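PDB 4NQ3: cyanuric acid amidohydrolase from Azorhizobium caulinodans, which hydrolyses cyanuric acid, opening its s-triazine ring to carboxybiuret, which spontaneously decarboxylates to biuret, in atrazine and melamine breakdown. Local coordinates for residues L117-Q127 with C157-V165. Residues are numbered along the deposited sequence; the frame is centred on the assembly and turned at random.
Sequences LPFEALGRMGQ and CPLLTAMRV. With SO4 (sulfate ion), chain H.
Phe119 lies against the aliphatic arm of Arg164: CB of Arg164 stands 3.9 Å from the ring centroid of Phe119 and 24° off its normal, a CH-pi contact over one face, displaced toward the rim. Because the arginine chain runs extended from CG to NE, CG and CD follow the ring border, and the guanidinium plane runs nearly parallel to the ring, 7° apart. Two carbonyls hold that group: NH1 donates to Leu159 O (3.0 Å), from a position tilted out of the carbonyl plane, and NH2 to Ile229 O. A lysine in place of Arg164 would probably leave at least one of these carbonyls without its donor and its flexible end less firmly aligned with the ring.

The tight part is an apolar, buried cluster of Leu117, Leu122, Pro158 and Leu160. Leu122, with CG anti to its own N (chi1 180°), splays its methyls between two partners, CD1 lying 3.8 Å from Leu159 CA and CD2 4.0 Å from Leu160 CG. Leu117 CD2 meets Pro158 CG at 3.6 Å. At the cluster's margin Phe119 packs on Leu160 (CD1 to CD2, 3.8 Å) as well as on Arg164. The looser side is confined to the guanidinium end, where a sulfate, probably from the crystallisation liquor, takes weak bonds from Arg164 NE and NH2 and one from Thr161 OG1 (3.3 Å to O3). Thr161 also N-caps helix 162-170 through a weak bond from Arg164 N. The whole packs the loop entering helix 125-141 against the strand-to-helix connection after strand 150-157, in what is assigned as repeating unit B of the cyclic amide hydrolase fold, its Cys157-Leu159 end bordering the substrate site, where Pro158 O accepts a bond from Ser227 OG and Cys157 lies near Arg188.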
loop_
_atom_site.group_PDB
_atom_site.type_symbol
_atom_site.label_atom_id
_atom_site.label_comp_id
_atom_site.label_asym_id
_atom_site.label_seq_id
_atom_site.Cartn_x
_atom_site.Cartn_y
_atom_site.Cartn_z
ATOM N N LEU A 117 21.084 -0.727 -22.564
ATOM C CA LEU A 117 22.021 -1.050 -21.496
ATOM C C LEU A 117 21.933 -2.521 -21.141
ATOM O O LEU A 117 20.885 -2.963 -20.646
ATOM C CB LEU A 117 21.712 -0.215 -20.253
ATOM C CG LEU A 117 22.504 -0.565 -18.999
ATOM C CD1 LEU A 117 23.948 -0.144 -19.151
ATOM C CD2 LEU A 117 21.862 0.043 -17.756
ATOM N N PRO A 118 23.028 -3.275 -21.367
ATOM C CA PRO A 118 23.134 -4.693 -20.970
ATOM C C PRO A 118 22.760 -4.864 -19.503
ATOM O O PRO A 118 23.229 -4.083 -18.681
ATOM C CB PRO A 118 24.604 -5.024 -21.195
ATOM C CG PRO A 118 25.093 -3.984 -22.163
ATOM C CD PRO A 118 24.297 -2.745 -21.889
ATOM N N PHE A 119 21.907 -5.831 -19.185
ATOM C CA PHE A 119 21.402 -5.975 -17.820
ATOM C C PHE A 119 22.525 -6.167 -16.807
ATOM O O PHE A 119 22.373 -5.863 -15.621
ATOM C CB PHE A 119 20.427 -7.147 -17.739
ATOM C CG PHE A 119 19.117 -6.895 -18.420
ATOM C CD1 PHE A 119 18.622 -5.612 -18.540
ATOM C CD2 PHE A 119 18.402 -7.945 -18.986
ATOM C CE1 PHE A 119 17.409 -5.380 -19.174
ATOM C CE2 PHE A 119 17.193 -7.724 -19.637
ATOM C CZ PHE A 119 16.700 -6.446 -19.736
ATOM N N GLU A 120 23.660 -6.668 -17.270
ATOM C CA GLU A 120 24.768 -6.943 -16.361
ATOM C C GLU A 120 25.678 -5.731 -16.219
ATOM O O GLU A 120 26.680 -5.782 -15.497
ATOM C CB GLU A 120 25.551 -8.161 -16.828
ATOM C CG GLU A 120 26.125 -8.030 -18.218
ATOM C CD GLU A 120 25.128 -8.397 -19.309
ATOM O OE1 GLU A 120 25.571 -8.850 -20.390
ATOM O OE2 GLU A 120 23.900 -8.257 -19.074
ATOM N N ALA A 121 25.346 -4.658 -16.934
ATOM C CA ALA A 121 26.066 -3.400 -16.784
ATOM C C ALA A 121 25.368 -2.462 -15.784
ATOM O O ALA A 121 25.991 -1.572 -15.223
ATOM C CB ALA A 121 26.222 -2.729 -18.115
ATOM N N LEU A 122 24.080 -2.681 -15.557
ATOM C CA LEU A 122 23.289 -1.802 -14.693
ATOM C C LEU A 122 23.882 -1.811 -13.293
ATOM O O LEU A 122 24.235 -2.859 -12.771
ATOM C CB LEU A 122 21.813 -2.241 -14.682
ATOM C CG LEU A 122 20.820 -1.448 -13.824
ATOM C CD1 LEU A 122 19.473 -1.273 -14.535
ATOM C CD2 LEU A 122 20.623 -2.123 -12.465
ATOM N N GLY A 123 24.048 -0.633 -12.707
ATOM C CA GLY A 123 24.630 -0.523 -11.372
ATOM C C GLY A 123 26.134 -0.795 -11.348
ATOM O O GLY A 123 26.736 -0.914 -10.285
ATOM N N ARG A 124 26.759 -0.855 -12.520
ATOM C CA ARG A 124 28.195 -1.128 -12.598
ATOM C C ARG A 124 28.895 -0.141 -13.533
ATOM O O ARG A 124 28.237 0.695 -14.139
ATOM C CB ARG A 124 28.414 -2.568 -13.041
ATOM C CG ARG A 124 27.858 -3.575 -12.052
ATOM C CD ARG A 124 28.008 -4.964 -12.587
ATOM N NE ARG A 124 27.709 -6.004 -11.606
ATOM C CZ ARG A 124 27.261 -7.214 -11.940
ATOM N NH1 ARG A 124 27.079 -7.528 -13.211
ATOM N NH2 ARG A 124 27.000 -8.122 -11.018
HETATM N N MSE A 125 30.217 -0.215 -13.655
HETATM C CA MSE A 125 30.945 0.799 -14.437
HETATM C C MSE A 125 30.480 0.914 -15.890
HETATM O O MSE A 125 30.560 1.993 -16.487
HETATM C CB MSE A 125 32.440 0.519 -14.419
HETATM C CG MSE A 125 33.037 0.596 -13.036
HETATM SE SE MSE A 125 32.913 2.371 -12.317
HETATM C CE MSE A 125 33.890 3.356 -13.710
ATOM N N GLY A 126 30.000 -0.192 -16.456
ATOM C CA GLY A 126 29.337 -0.138 -17.749
ATOM C C GLY A 126 28.324 1.000 -17.835
ATOM O O GLY A 126 28.379 1.850 -18.727
ATOM N N GLN A 127 27.386 1.027 -16.900
ATOM C CA GLN A 127 26.382 2.081 -16.903
ATOM C C GLN A 127 27.000 3.450 -16.699
ATOM O O GLN A 127 26.644 4.410 -17.385
ATOM C CB GLN A 127 25.329 1.826 -15.833
ATOM C CG GLN A 127 24.246 2.858 -15.831
ATOM C CD GLN A 127 23.034 2.379 -15.079
ATOM O OE1 GLN A 127 23.147 1.494 -14.210
ATOM N NE2 GLN A 127 21.856 2.930 -15.417
ATOM N N CYS A 157 16.793 6.386 -16.533
ATOM C CA CYS A 157 17.558 5.142 -16.639
ATOM C C CYS A 157 16.679 3.923 -16.413
ATOM O O CYS A 157 15.606 4.030 -15.834
ATOM C CB CYS A 157 18.699 5.126 -15.628
ATOM S SG CYS A 157 18.089 5.419 -13.937
ATOM N N PRO A 158 17.165 2.745 -16.815
ATOM C CA PRO A 158 16.361 1.525 -16.760
ATOM C C PRO A 158 16.344 0.918 -15.375
ATOM O O PRO A 158 16.838 1.566 -14.450
ATOM C CB PRO A 158 17.063 0.604 -17.766
ATOM C CG PRO A 158 18.453 1.048 -17.760
ATOM C CD PRO A 158 18.419 2.537 -17.559
ATOM N N LEU A 159 15.734 -0.261 -15.231
ATOM C CA LEU A 159 15.740 -1.001 -13.970
ATOM C C LEU A 159 15.632 -2.481 -14.278
ATOM O O LEU A 159 15.502 -2.862 -15.438
ATOM C CB LEU A 159 14.595 -0.551 -13.060
ATOM C CG LEU A 159 13.164 -0.658 -13.621
ATOM C CD1 LEU A 159 12.674 -2.101 -13.650
ATOM C CD2 LEU A 159 12.215 0.203 -12.840
ATOM N N LEU A 160 15.647 -3.311 -13.245
ATOM C CA LEU A 160 15.507 -4.752 -13.431
ATOM C C LEU A 160 14.187 -5.301 -12.869
ATOM O O LEU A 160 13.727 -4.916 -11.786
ATOM C CB LEU A 160 16.674 -5.490 -12.774
ATOM C CG LEU A 160 18.064 -5.139 -13.296
ATOM C CD1 LEU A 160 19.109 -5.968 -12.588
ATOM C CD2 LEU A 160 18.131 -5.384 -14.793
ATOM N N THR A 161 13.570 -6.195 -13.629
ATOM C CA THR A 161 12.447 -6.969 -13.133
ATOM C C THR A 161 12.901 -8.408 -12.946
ATOM O O THR A 161 13.971 -8.793 -13.427
ATOM C CB THR A 161 11.268 -6.949 -14.089
ATOM O OG1 THR A 161 11.666 -7.599 -15.303
ATOM C CG2 THR A 161 10.819 -5.506 -14.373
ATOM N N ALA A 162 12.087 -9.211 -12.267
ATOM C CA ALA A 162 12.413 -10.617 -12.081
ATOM C C ALA A 162 12.736 -11.266 -13.434
ATOM O O ALA A 162 13.755 -11.958 -13.568
ATOM C CB ALA A 162 11.264 -11.343 -11.383
HETATM N N MSE A 163 11.887 -11.007 -14.434
HETATM C CA MSE A 163 12.040 -11.615 -15.755
HETATM C C MSE A 163 13.412 -11.268 -16.359
HETATM O O MSE A 163 14.100 -12.127 -16.911
HETATM C CB MSE A 163 10.912 -11.170 -16.686
HETATM C CG MSE A 163 10.780 -11.975 -17.981
HETATM SE SE MSE A 163 9.012 -11.718 -18.758
HETATM C CE MSE A 163 8.799 -13.330 -19.847
ATOM N N ARG A 164 13.817 -10.014 -16.213
ATOM C CA ARG A 164 15.057 -9.538 -16.799
ATOM C C ARG A 164 16.290 -10.163 -16.120
ATOM O O ARG A 164 17.298 -10.458 -16.770
ATOM C CB ARG A 164 15.099 -8.016 -16.702
ATOM C CG ARG A 164 14.128 -7.344 -17.613
ATOM C CD ARG A 164 14.235 -5.848 -17.545
ATOM N NE ARG A 164 13.031 -5.246 -18.107
ATOM C CZ ARG A 164 12.789 -3.941 -18.192
ATOM N NH1 ARG A 164 13.660 -3.040 -17.751
ATOM N NH2 ARG A 164 11.647 -3.537 -18.704
ATOM N N VAL A 165 16.211 -10.343 -14.811
ATOM C CA VAL A 165 17.291 -10.981 -14.075
ATOM C C VAL A 165 17.461 -12.430 -14.533
ATOM O O VAL A 165 18.581 -12.909 -14.718
ATOM C CB VAL A 165 17.044 -10.950 -12.569
ATOM C CG1 VAL A 165 17.920 -11.978 -11.873
ATOM C CG2 VAL A 165 17.266 -9.537 -12.023
HETATM S S SO4 H . 9.523 -7.090 -18.340
HETATM O O1 SO4 H . 8.684 -6.500 -19.390
HETATM O O2 SO4 H . 8.758 -7.944 -17.414
HETATM O O3 SO4 H . 10.091 -5.955 -17.624
HETATM O O4 SO4 H . 10.612 -7.885 -18.926
#